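Local coordinates for protein aminoglycoside 6-N-acetyltransferase type Ib11 (Salmonella typhimurium, PDB 2PR8) that probably transfers an acetyl group from acetyl-CoA to the 6'-amino group of aminoglycosides such as kanamycin B, conferring antibiotic resistance, at residues Glu28-Ser33 against Leu106-Ala111; Val13-Met18 against Thr120-Ala125; Glu75-Ala80 against Asn110-Gly115. All coordinates share one frame; numbering follows the deposited sequence.

The three contacts join the early strands and first helix of a GNAT acetyltransferase to the chain that follows strand 101-105; each takes one segment from between Leu106 and Ala125. Contacts 1 and 3 share Asn110 and Ala111, and their centres are about 6 Å apart; Arg32 NH1 donates to Ser112 O at 2.7 Å, and Leu108 O accepts a backbone hydrogen bond from Tyr79 N at 2.8 Å. Centre to centre, contact 2 is about 15 Å from contact 1 and about 11 Å from contact 3; Ala109 CB meets Leu122 CD1 at 3.5 Å, and Met18 SD meets Tyr79 CE1 at 3.6 Å. CoA is absent from this chain, but its binding residues Leu108, Gly115 and Thr120 fall one in each contact.

Contact 1 of 3, residues Glu28-Ser33 against Leu106-Ala111; sequences EWLNRS and LSLANA
The backbones come closest where Trp29 and Ala111 lie 5.3 Å apart between their CA atoms. Helix 22-30 is ending here, with Asn31 the first residue to leave helical angles, while segment 106-111 makes a type I beta turn from Leu106 to Ala109 and runs on without regular structure. No hydrogen bond joins the two segments. The CB atoms of Trp29 and Ala111 meet at 3.7 Å, and the Ala111 methyl also lies 4.0 Å from Trp29 CE3, whereas Ala111 O approaches the indole obliquely. Ser33 OG, beside its own backbone N (chi1 -54°), turns back to donate to Trp29 O over 2.9 Å, from above the carbonyl plane; Ser33 N donates to the same oxygen. The two bonds tie the chain after the helix to its last turn. The hydroxyl also lies against Ala111, OG to CB 3.7 Å, without bonding to it. Segment 106-111 lies in the loop after strand 101-105 of the GNAT fold, and its Leu108 binds CoA. Leu108 crosses Leu30 at about a right angle, both of its methyls 4.0 Å from Leu30 CD2, and Tyr55 of helix 48-55 packs on both leucines. Arg32 lays one guanidinium face over Trp29 CD1, offset toward the rim, with Glu28 OE1 in plane at the edge in a long salt bridge, NE to OE1 3.7 Å. Its NH1 reaches across to Ser112 O.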
ATOM      1  N   GLU A  28      -4.774  17.033 -14.149  1.00 27.21           N
ATOM      2  CA  GLU A  28      -5.186  18.412 -14.332  1.00 28.61           C
ATOM      3  C   GLU A  28      -4.594  19.341 -13.263  1.00 29.58           C
ATOM      4  O   GLU A  28      -4.052  20.412 -13.592  1.00 30.84           O
ATOM      5  CB  GLU A  28      -6.735  18.455 -14.384  1.00 29.62           C
ATOM      6  CG  GLU A  28      -7.333  19.820 -14.385  1.00 32.74           C
ATOM      7  CD  GLU A  28      -6.967  20.580 -15.640  1.00 35.11           C
ATOM      8  OE1 GLU A  28      -6.853  21.826 -15.533  1.00 37.97           O
ATOM      9  OE2 GLU A  28      -6.766  19.926 -16.698  1.00 34.39           O
ATOM     10  N   TRP A  29      -4.656  18.939 -11.987  1.00 29.16           N
ATOM     11  CA  TRP A  29      -4.159  19.784 -10.904  1.00 28.56           C
ATOM     12  C   TRP A  29      -2.635  19.951 -10.964  1.00 30.43           C
ATOM     13  O   TRP A  29      -2.087  21.057 -10.709  1.00 30.50           O
ATOM     14  CB  TRP A  29      -4.493  19.175  -9.547  1.00 26.36           C
ATOM     15  CG  TRP A  29      -5.912  19.182  -9.129  1.00 24.23           C
ATOM     16  CD1 TRP A  29      -6.937  19.942  -9.643  1.00 25.47           C
ATOM     17  CD2 TRP A  29      -6.466  18.435  -8.065  1.00 22.16           C
ATOM     18  NE1 TRP A  29      -8.086  19.702  -8.965  1.00 22.58           N
ATOM     19  CE2 TRP A  29      -7.832  18.775  -7.987  1.00 24.39           C
ATOM     20  CE3 TRP A  29      -5.946  17.501  -7.160  1.00 20.43           C
ATOM     21  CZ2 TRP A  29      -8.685  18.213  -7.034  1.00 23.24           C
ATOM     22  CZ3 TRP A  29      -6.807  16.925  -6.237  1.00 24.01           C
ATOM     23  CH2 TRP A  29      -8.147  17.290  -6.173  1.00 23.02           C
ATOM     24  N   LEU A  30      -1.925  18.857 -11.246  1.00 30.84           N
ATOM     25  CA  LEU A  30      -0.469  18.971 -11.402  1.00 31.66           C
ATOM     26  C   LEU A  30      -0.083  19.973 -12.527  1.00 33.72           C
ATOM     27  O   LEU A  30       0.948  20.673 -12.420  1.00 34.12           O
ATOM     28  CB  LEU A  30       0.162  17.602 -11.589  1.00 30.71           C
ATOM     29  CG  LEU A  30       0.050  16.676 -10.353  1.00 28.35           C
ATOM     30  CD1 LEU A  30       0.302  15.226 -10.712  1.00 26.07           C
ATOM     31  CD2 LEU A  30       1.050  17.130  -9.319  1.00 29.05           C
ATOM     32  N   ASN A  31      -0.900  20.035 -13.584  1.00 35.54           N
ATOM     33  CA  ASN A  31      -0.844  21.120 -14.609  1.00 38.15           C
ATOM     34  C   ASN A  31      -1.608  22.396 -14.198  1.00 39.81           C
ATOM     35  O   ASN A  31      -2.375  22.990 -14.995  1.00 42.08           O
ATOM     36  CB  ASN A  31      -1.377  20.627 -15.949  1.00 37.47           C
ATOM     37  CG  ASN A  31      -0.424  19.698 -16.643  1.00 38.84           C
ATOM     38  OD1 ASN A  31       0.576  20.145 -17.204  1.00 43.10           O
ATOM     39  ND2 ASN A  31      -0.719  18.392 -16.623  1.00 34.92           N
ATOM     40  N   ARG A  32      -1.455  22.780 -12.941  1.00 40.38           N
ATOM     41  CA  ARG A  32      -1.928  24.055 -12.423  1.00 40.86           C
ATOM     42  C   ARG A  32      -0.856  24.464 -11.449  1.00 40.80           C
ATOM     43  O   ARG A  32      -0.571  25.633 -11.235  1.00 41.80           O
ATOM     44  CB  ARG A  32      -3.230  23.882 -11.632  1.00 41.10           C
ATOM     45  CG  ARG A  32      -4.512  23.842 -12.465  1.00 40.62           C
ATOM     46  CD  ARG A  32      -5.715  23.800 -11.520  1.00 40.74           C
ATOM     47  NE  ARG A  32      -6.928  23.332 -12.192  1.00 37.79           N
ATOM     48  CZ  ARG A  32      -8.100  23.200 -11.595  1.00 39.20           C
ATOM     49  NH1 ARG A  32      -8.238  23.494 -10.306  1.00 37.79           N
ATOM     50  NH2 ARG A  32      -9.137  22.768 -12.293  1.00 40.33           N
ATOM     51  N   SER A  33      -0.288  23.446 -10.838  1.00 40.79           N
ATOM     52  CA  SER A  33       0.632  23.586  -9.743  1.00 40.56           C
ATOM     53  C   SER A  33       2.025  23.599 -10.323  1.00 39.64           C
ATOM     54  O   SER A  33       3.016  23.743  -9.589  1.00 39.23           O
ATOM     55  CB  SER A  33       0.452  22.389  -8.806  1.00 40.35           C
ATOM     56  OG  SER A  33      -0.910  22.291  -8.425  1.00 41.89           O
ATOM     57  N   LEU A 106       1.301  16.569   2.769  1.00 21.77           N
ATOM     58  CA  LEU A 106       0.262  17.506   2.354  1.00 22.50           C
ATOM     59  C   LEU A 106       0.772  18.376   1.201  1.00 22.88           C
ATOM     60  O   LEU A 106       0.132  19.331   0.821  1.00 24.09           O
ATOM     61  CB  LEU A 106      -0.140  18.378   3.561  1.00 22.45           C
ATOM     62  CG  LEU A 106      -0.742  17.639   4.759  1.00 23.46           C
ATOM     63  CD1 LEU A 106      -1.225  18.588   5.841  1.00 21.02           C
ATOM     64  CD2 LEU A 106      -1.917  16.781   4.303  1.00 23.54           C
ATOM     65  N   SER A 107       1.922  18.040   0.627  1.00 23.76           N
ATOM     66  CA  SER A 107       2.492  18.901  -0.414  1.00 23.44           C
ATOM     67  C   SER A 107       1.510  19.245  -1.550  1.00 23.03           C
ATOM     68  O   SER A 107       1.598  20.334  -2.116  1.00 22.46           O
ATOM     69  CB  SER A 107       3.812  18.350  -0.941  1.00 24.12           C
ATOM     70  OG  SER A 107       3.612  17.208  -1.733  1.00 24.60           O
ATOM     71  N   LEU A 108       0.581  18.334  -1.869  1.00 21.50           N
ATOM     72  CA  LEU A 108      -0.397  18.558  -2.951  1.00 20.33           C
ATOM     73  C   LEU A 108      -1.797  18.856  -2.458  1.00 19.93           C
ATOM     74  O   LEU A 108      -2.750  18.740  -3.219  1.00 19.38           O
ATOM     75  CB  LEU A 108      -0.439  17.395  -3.957  1.00 18.43           C
ATOM     76  CG  LEU A 108       0.879  17.128  -4.675  1.00 22.57           C
ATOM     77  CD1 LEU A 108       0.856  15.803  -5.504  1.00 22.39           C
ATOM     78  CD2 LEU A 108       1.352  18.342  -5.516  1.00 26.30           C
ATOM     79  N   ALA A 109      -1.916  19.224  -1.186  1.00 19.74           N
ATOM     80  CA  ALA A 109      -3.217  19.389  -0.548  1.00 21.14           C
ATOM     81  C   ALA A 109      -4.001  20.630  -1.031  1.00 22.16           C
ATOM     82  O   ALA A 109      -5.184  20.790  -0.707  1.00 22.95           O
ATOM     83  CB  ALA A 109      -3.069  19.380   0.974  1.00 19.15           C
ATOM     84  N   ASN A 110      -3.362  21.495  -1.814  1.00 23.31           N
ATOM     85  CA  ASN A 110      -4.133  22.552  -2.499  1.00 25.35           C
ATOM     86  C   ASN A 110      -3.849  22.504  -3.965  1.00 24.61           C
ATOM     87  O   ASN A 110      -3.705  23.531  -4.578  1.00 24.75           O
ATOM     88  CB  ASN A 110      -3.808  23.959  -1.957  1.00 26.15           C
ATOM     89  CG  ASN A 110      -4.866  25.002  -2.364  1.00 30.56           C
ATOM     90  OD1 ASN A 110      -6.074  24.692  -2.407  1.00 35.36           O
ATOM     91  ND2 ASN A 110      -4.421  26.253  -2.633  1.00 31.93           N
ATOM     92  N   ALA A 111      -3.727  21.311  -4.542  1.00 23.55           N
ATOM     93  CA  ALA A 111      -3.186  21.260  -5.901  1.00 24.60           C
ATOM     94  C   ALA A 111      -4.185  21.859  -6.902  1.00 24.15           C
ATOM     95  O   ALA A 111      -3.792  22.222  -8.025  1.00 24.20           O
ATOM     96  CB  ALA A 111      -2.760  19.828  -6.321  1.00 24.59           C
TER

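Contact 2 of 3, residues Val13-Met18 against Thr120-Ala125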
ATOM      1  N   VAL A  13     -14.166  20.441   5.938  1.00 39.66           N
ATOM      2  CA  VAL A  13     -13.108  19.680   5.295  1.00 38.07           C
ATOM      3  C   VAL A  13     -13.037  18.232   5.767  1.00 37.22           C
ATOM      4  O   VAL A  13     -13.146  17.921   6.957  1.00 36.61           O
ATOM      5  CB  VAL A  13     -11.728  20.433   5.177  1.00 38.77           C
ATOM      6  CG1 VAL A  13     -11.689  21.681   6.008  1.00 38.33           C
ATOM      7  CG2 VAL A  13     -10.540  19.524   5.413  1.00 36.71           C
ATOM      8  N   THR A  14     -12.852  17.369   4.778  1.00 35.89           N
ATOM      9  CA  THR A  14     -13.128  15.963   4.849  1.00 34.79           C
ATOM     10  C   THR A  14     -12.151  15.312   3.861  1.00 34.11           C
ATOM     11  O   THR A  14     -11.634  15.989   2.925  1.00 33.11           O
ATOM     12  CB  THR A  14     -14.639  15.761   4.422  1.00 36.17           C
ATOM     13  OG1 THR A  14     -15.490  15.624   5.575  1.00 37.13           O
ATOM     14  CG2 THR A  14     -14.836  14.626   3.476  1.00 35.99           C
ATOM     15  N   LEU A  15     -11.884  14.016   4.065  1.00 32.32           N
ATOM     16  CA  LEU A  15     -11.016  13.263   3.176  1.00 30.97           C
ATOM     17  C   LEU A  15     -11.638  11.944   2.768  1.00 29.57           C
ATOM     18  O   LEU A  15     -12.425  11.360   3.503  1.00 28.71           O
ATOM     19  CB  LEU A  15      -9.671  12.978   3.841  1.00 32.04           C
ATOM     20  CG  LEU A  15      -8.741  14.152   4.028  1.00 31.51           C
ATOM     21  CD1 LEU A  15      -8.344  14.103   5.481  1.00 36.60           C
ATOM     22  CD2 LEU A  15      -7.545  14.076   3.113  1.00 32.85           C
ATOM     23  N   ARG A  16     -11.263  11.481   1.584  1.00 27.36           N
ATOM     24  CA  ARG A  16     -11.641  10.168   1.131  1.00 25.22           C
ATOM     25  C   ARG A  16     -10.442   9.536   0.458  1.00 25.11           C
ATOM     26  O   ARG A  16      -9.472  10.227   0.089  1.00 24.30           O
ATOM     27  CB  ARG A  16     -12.828  10.262   0.143  1.00 26.27           C
ATOM     28  CG  ARG A  16     -12.497  10.931  -1.220  1.00 24.25           C
ATOM     29  CD  ARG A  16     -13.726  10.954  -2.112  1.00 24.66           C
ATOM     30  NE  ARG A  16     -13.556  11.681  -3.374  1.00 25.23           N
ATOM     31  CZ  ARG A  16     -12.780  11.325  -4.398  1.00 26.00           C
ATOM     32  NH1 ARG A  16     -12.777  12.080  -5.494  1.00 25.62           N
ATOM     33  NH2 ARG A  16     -12.019  10.228  -4.358  1.00 23.16           N
ATOM     34  N   LEU A  17     -10.517   8.221   0.272  1.00 23.59           N
ATOM     35  CA  LEU A  17      -9.568   7.514  -0.519  1.00 23.38           C
ATOM     36  C   LEU A  17      -9.632   8.030  -1.936  1.00 24.88           C
ATOM     37  O   LEU A  17     -10.729   8.228  -2.486  1.00 24.10           O
ATOM     38  CB  LEU A  17      -9.859   6.001  -0.493  1.00 22.92           C
ATOM     39  CG  LEU A  17      -9.520   5.291   0.828  1.00 22.62           C
ATOM     40  CD1 LEU A  17      -9.908   3.753   0.780  1.00 21.69           C
ATOM     41  CD2 LEU A  17      -8.030   5.470   1.148  1.00 17.77           C
ATOM     42  N   MET A  18      -8.447   8.238  -2.521  1.00 25.04           N
ATOM     43  CA  MET A  18      -8.341   8.555  -3.917  1.00 26.40           C
ATOM     44  C   MET A  18      -8.543   7.258  -4.691  1.00 24.59           C
ATOM     45  O   MET A  18      -8.053   6.211  -4.291  1.00 24.17           O
ATOM     46  CB  MET A  18      -6.976   9.157  -4.252  1.00 25.84           C
ATOM     47  CG  MET A  18      -6.886   9.614  -5.686  1.00 27.38           C
ATOM     48  SD  MET A  18      -5.284   9.457  -6.455  1.00 33.13           S
ATOM     49  CE  MET A  18      -5.403  10.680  -7.724  1.00 33.93           C
ATOM     50  N   THR A 120      -5.326  24.104   9.335  1.00 33.63           N
ATOM     51  CA  THR A 120      -5.241  23.101  10.375  1.00 33.43           C
ATOM     52  C   THR A 120      -6.464  22.207  10.341  1.00 33.30           C
ATOM     53  O   THR A 120      -6.391  21.057  10.773  1.00 33.90           O
ATOM     54  CB  THR A 120      -4.855  23.740  11.781  1.00 34.64           C
ATOM     55  OG1 THR A 120      -5.866  23.510  12.783  1.00 36.58           O
ATOM     56  CG2 THR A 120      -4.560  25.204  11.623  1.00 29.17           C
ATOM     57  N   LYS A 121      -7.560  22.685   9.734  1.00 32.06           N
ATOM     58  CA  LYS A 121      -8.754  21.861   9.555  1.00 32.40           C
ATOM     59  C   LYS A 121      -8.407  20.602   8.762  1.00 31.29           C
ATOM     60  O   LYS A 121      -8.828  19.495   9.098  1.00 30.40           O
ATOM     61  CB  LYS A 121      -9.864  22.622   8.798  1.00 32.97           C
ATOM     62  CG  LYS A 121     -10.858  23.417   9.664  1.00 35.25           C
ATOM     63  CD  LYS A 121     -11.901  24.119   8.766  1.00 35.37           C
ATOM     64  CE  LYS A 121     -12.932  24.877   9.572  1.00 40.60           C
ATOM     65  NZ  LYS A 121     -14.125  24.035   9.922  1.00 42.78           N
ATOM     66  N   LEU A 122      -7.649  20.795   7.683  1.00 30.03           N
ATOM     67  CA  LEU A 122      -7.207  19.712   6.845  1.00 28.85           C
ATOM     68  C   LEU A 122      -6.351  18.734   7.660  1.00 28.72           C
ATOM     69  O   LEU A 122      -6.570  17.532   7.587  1.00 27.97           O
ATOM     70  CB  LEU A 122      -6.367  20.271   5.706  1.00 29.54           C
ATOM     71  CG  LEU A 122      -5.967  19.447   4.477  1.00 31.53           C
ATOM     72  CD1 LEU A 122      -4.538  19.807   4.124  1.00 32.83           C
ATOM     73  CD2 LEU A 122      -6.145  17.945   4.620  1.00 33.26           C
ATOM     74  N   VAL A 123      -5.365  19.261   8.400  1.00 27.82           N
ATOM     75  CA  VAL A 123      -4.435  18.423   9.175  1.00 27.91           C
ATOM     76  C   VAL A 123      -5.183  17.589  10.216  1.00 28.15           C
ATOM     77  O   VAL A 123      -4.871  16.422  10.393  1.00 28.63           O
ATOM     78  CB  VAL A 123      -3.349  19.247   9.907  1.00 27.21           C
ATOM     79  CG1 VAL A 123      -2.404  18.339  10.698  1.00 24.97           C
ATOM     80  CG2 VAL A 123      -2.549  20.118   8.920  1.00 27.31           C
ATOM     81  N   ARG A 124      -6.159  18.193  10.907  1.00 27.53           N
ATOM     82  CA  ARG A 124      -6.951  17.488  11.915  1.00 28.04           C
ATOM     83  C   ARG A 124      -7.744  16.341  11.350  1.00 27.38           C
ATOM     84  O   ARG A 124      -7.841  15.274  11.975  1.00 27.83           O
ATOM     85  CB  ARG A 124      -7.929  18.461  12.628  1.00 28.78           C
ATOM     86  CG  ARG A 124      -7.221  19.417  13.550  1.00 32.60           C
ATOM     87  CD  ARG A 124      -8.213  20.112  14.472  1.00 39.27           C
ATOM     88  NE  ARG A 124      -7.566  21.165  15.253  1.00 42.32           N
ATOM     89  CZ  ARG A 124      -7.758  22.457  15.033  1.00 43.98           C
ATOM     90  NH1 ARG A 124      -8.580  22.840  14.056  1.00 45.12           N
ATOM     91  NH2 ARG A 124      -7.153  23.360  15.798  1.00 45.20           N
ATOM     92  N   ALA A 125      -8.336  16.565  10.176  1.00 27.15           N
ATOM     93  CA  ALA A 125      -9.150  15.557   9.532  1.00 25.89           C
ATOM     94  C   ALA A 125      -8.264  14.402   9.091  1.00 25.30           C
ATOM     95  O   ALA A 125      -8.689  13.267   9.120  1.00 25.20           O
ATOM     96  CB  ALA A 125      -9.890  16.145   8.350  1.00 27.00           C
TER
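Val13 straddles the first turn of helix 120-130 with its two methyls. CG1 lies against the aliphatic part of Lys121, 3.5 Å from its CB, a tight carbon contact, and 3.7 Å from its CD; CG2 points at the helix backbone, 3.6 Å from Leu122 CA. A Val13 chi1 of 12° holds CG1 nearly eclipsed with the backbone N, an unfavourable rotation that accompanies the tight contact with Lys121. Beyond this contact the Lys121 chain bends at its last torsion (chi4 -90°), and NZ donates to Asp11 O, just before the strand. Strand 13-17, an outermost strand of the mixed GNAT sheet within this chain, pairs antiparallel with strand 65-72 and passes the helix segment at an axis separation of 7.7 Å; Val13 and Leu15, alternate residues, both project toward the helix. Leu15 rests CD1 on the next turn, 3.6 Å from Ala125 C and 3.8 Å from its CB, while CD2 is turned toward Leu122 CD2 at a looser 4.4 Å. The Ala125 methyl also lies 4.0 Å from Val13 O. Thr120, at the start of the helix segment, is a CoA-binding residue, with no CoA bound to this chain. At the far end of the strand, Leu17 packs on Val59 of the second subunit.

Contact 3 of 3, residues Glu75-Ala80 against Asn110-Gly115; sequences EPIGYA and NASQLG
A classic beta bulge in strand 75-84, where Ile77 and Gly78 both face Ala70 of strand 65-72, meets the loop that carries CoA-binding Gly115. Ile77 O is the polar anchor, accepting two hydrogen bonds from Ser112. The hydroxyl OG donates over 2.6 Å on a lone pair in the carbonyl plane, and the backbone N of the same serine donates over 3.0 Å from a direction tilted out of that plane. With chi1 at 68°, Ser112 OG sits between its own N and carbonyl carbon, which lets it share this acceptor with the amide. Ser112 is the third residue of a type I turn from Asn110 to Gln113, closed by Gln113 N to Asn110 O. In the GNAT fold this loop runs on to helix 120-130. Beside the bonds, Ile77 and Leu114 cross at about a right angle: the branch methyl Ile77 CG2 sits over the fork of the leucine, 3.4 Å from both CD1 and CD2, tighter than usual. Leu72 also packs on Leu114. Within the loop, Asn110 ND2 makes a nearly straight bond to Leu114 O (3.0 Å, 168°), the acceptor lying in the amide plane. Gly78 passes close by, its CA 3.9 Å from Ala111 N.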
ATOM      1  N   GLU A  75     -16.414  19.174  -2.416  1.00 26.82           N
ATOM      2  CA  GLU A  75     -15.598  19.428  -3.624  1.00 26.90           C
ATOM      3  C   GLU A  75     -14.127  19.039  -3.460  1.00 26.37           C
ATOM      4  O   GLU A  75     -13.428  19.611  -2.657  1.00 25.35           O
ATOM      5  CB  GLU A  75     -15.655  20.897  -4.032  1.00 25.71           C
ATOM      6  CG  GLU A  75     -14.889  21.229  -5.304  1.00 28.79           C
ATOM      7  CD  GLU A  75     -14.688  22.728  -5.500  1.00 29.11           C
ATOM      8  OE1 GLU A  75     -14.883  23.496  -4.537  1.00 35.19           O
ATOM      9  OE2 GLU A  75     -14.309  23.130  -6.614  1.00 32.64           O
ATOM     10  N   PRO A  76     -13.636  18.136  -4.302  1.00 27.67           N
ATOM     11  CA  PRO A  76     -12.220  17.800  -4.185  1.00 28.12           C
ATOM     12  C   PRO A  76     -11.341  19.005  -4.483  1.00 29.06           C
ATOM     13  O   PRO A  76     -11.460  19.634  -5.567  1.00 29.24           O
ATOM     14  CB  PRO A  76     -12.017  16.713  -5.222  1.00 27.53           C
ATOM     15  CG  PRO A  76     -13.219  16.761  -6.123  1.00 29.20           C
ATOM     16  CD  PRO A  76     -14.327  17.396  -5.378  1.00 27.46           C
ATOM     17  N   ILE A  77     -10.446  19.328  -3.546  1.00 28.28           N
ATOM     18  CA  ILE A  77      -9.570  20.489  -3.755  1.00 28.71           C
ATOM     19  C   ILE A  77      -8.055  20.173  -3.776  1.00 28.28           C
ATOM     20  O   ILE A  77      -7.230  20.982  -4.236  1.00 26.51           O
ATOM     21  CB  ILE A  77      -9.914  21.630  -2.789  1.00 29.42           C
ATOM     22  CG1 ILE A  77     -10.212  21.094  -1.417  1.00 30.93           C
ATOM     23  CG2 ILE A  77     -11.190  22.389  -3.287  1.00 29.37           C
ATOM     24  CD1 ILE A  77      -8.956  20.749  -0.629  1.00 38.05           C
ATOM     25  N   GLY A  78      -7.691  18.991  -3.279  1.00 26.69           N
ATOM     26  CA  GLY A  78      -6.282  18.619  -3.289  1.00 26.64           C
ATOM     27  C   GLY A  78      -6.039  17.124  -3.063  1.00 25.63           C
ATOM     28  O   GLY A  78      -6.977  16.333  -2.888  1.00 23.70           O
ATOM     29  N   TYR A  79      -4.753  16.779  -3.087  1.00 24.21           N
ATOM     30  CA  TYR A  79      -4.286  15.417  -2.953  1.00 22.95           C
ATOM     31  C   TYR A  79      -3.433  15.351  -1.702  1.00 21.52           C
ATOM     32  O   TYR A  79      -2.636  16.242  -1.426  1.00 20.98           O
ATOM     33  CB  TYR A  79      -3.475  15.016  -4.188  1.00 23.16           C
ATOM     34  CG  TYR A  79      -2.810  13.674  -4.083  1.00 22.58           C
ATOM     35  CD1 TYR A  79      -3.456  12.503  -4.537  1.00 23.05           C
ATOM     36  CD2 TYR A  79      -1.555  13.563  -3.541  1.00 18.61           C
ATOM     37  CE1 TYR A  79      -2.848  11.246  -4.416  1.00 24.44           C
ATOM     38  CE2 TYR A  79      -0.933  12.314  -3.417  1.00 22.34           C
ATOM     39  CZ  TYR A  79      -1.579  11.159  -3.870  1.00 24.56           C
ATOM     40  OH  TYR A  79      -0.938   9.935  -3.734  1.00 21.11           O
ATOM     41  N   ALA A  80      -3.605  14.277  -0.944  1.00 20.77           N
ATOM     42  CA  ALA A  80      -2.741  14.013   0.205  1.00 19.97           C
ATOM     43  C   ALA A  80      -2.355  12.522   0.184  1.00 19.08           C
ATOM     44  O   ALA A  80      -3.040  11.721  -0.439  1.00 18.47           O
ATOM     45  CB  ALA A  80      -3.470  14.389   1.496  1.00 18.63           C
ATOM     46  N   ASN A 110      -3.362  21.495  -1.814  1.00 23.31           N
ATOM     47  CA  ASN A 110      -4.133  22.552  -2.499  1.00 25.35           C
ATOM     48  C   ASN A 110      -3.849  22.504  -3.965  1.00 24.61           C
ATOM     49  O   ASN A 110      -3.705  23.531  -4.578  1.00 24.75           O
ATOM     50  CB  ASN A 110      -3.808  23.959  -1.957  1.00 26.15           C
ATOM     51  CG  ASN A 110      -4.866  25.002  -2.364  1.00 30.56           C
ATOM     52  OD1 ASN A 110      -6.074  24.692  -2.407  1.00 35.36           O
ATOM     53  ND2 ASN A 110      -4.421  26.253  -2.633  1.00 31.93           N
ATOM     54  N   ALA A 111      -3.727  21.311  -4.542  1.00 23.55           N
ATOM     55  CA  ALA A 111      -3.186  21.260  -5.901  1.00 24.60           C
ATOM     56  C   ALA A 111      -4.185  21.859  -6.902  1.00 24.15           C
ATOM     57  O   ALA A 111      -3.792  22.222  -8.025  1.00 24.20           O
ATOM     58  CB  ALA A 111      -2.760  19.828  -6.321  1.00 24.59           C
ATOM     59  N   SER A 112      -5.442  22.005  -6.479  1.00 23.67           N
ATOM     60  CA  SER A 112      -6.470  22.605  -7.339  1.00 24.29           C
ATOM     61  C   SER A 112      -6.302  24.135  -7.465  1.00 26.86           C
ATOM     62  O   SER A 112      -7.009  24.776  -8.252  1.00 26.17           O
ATOM     63  CB  SER A 112      -7.863  22.300  -6.821  1.00 21.88           C
ATOM     64  OG  SER A 112      -8.069  22.965  -5.609  1.00 18.70           O
ATOM     65  N   GLN A 113      -5.404  24.691  -6.647  1.00 29.04           N
ATOM     66  CA  GLN A 113      -5.139  26.124  -6.572  1.00 33.27           C
ATOM     67  C   GLN A 113      -6.352  26.963  -6.206  1.00 35.45           C
ATOM     68  O   GLN A 113      -6.662  27.944  -6.879  1.00 36.47           O
ATOM     69  CB  GLN A 113      -4.483  26.644  -7.858  1.00 32.70           C
ATOM     70  CG  GLN A 113      -3.032  26.197  -8.002  1.00 35.73           C
ATOM     71  CD  GLN A 113      -2.238  26.386  -6.729  1.00 38.77           C
ATOM     72  OE1 GLN A 113      -1.688  25.432  -6.191  1.00 44.34           O
ATOM     73  NE2 GLN A 113      -2.205  27.601  -6.218  1.00 39.66           N
ATOM     74  N   LEU A 114      -7.061  26.529  -5.172  1.00 38.70           N
ATOM     75  CA  LEU A 114      -7.987  27.379  -4.426  1.00 41.51           C
ATOM     76  C   LEU A 114      -7.244  28.616  -3.899  1.00 42.91           C
ATOM     77  O   LEU A 114      -6.042  28.555  -3.574  1.00 43.30           O
ATOM     78  CB  LEU A 114      -8.551  26.597  -3.249  1.00 40.88           C
ATOM     79  CG  LEU A 114     -10.030  26.189  -3.245  1.00 43.73           C
ATOM     80  CD1 LEU A 114     -10.526  25.453  -4.544  1.00 42.93           C
ATOM     81  CD2 LEU A 114     -10.289  25.382  -1.971  1.00 42.41           C
ATOM     82  N   GLY A 115      -7.959  29.733  -3.802  1.00 44.32           N
ATOM     83  CA  GLY A 115      -7.373  30.993  -3.319  1.00 45.14           C
ATOM     84  C   GLY A 115      -7.093  31.045  -1.827  1.00 46.06           C
ATOM     85  O   GLY A 115      -6.574  32.058  -1.314  1.00 46.36           O
TER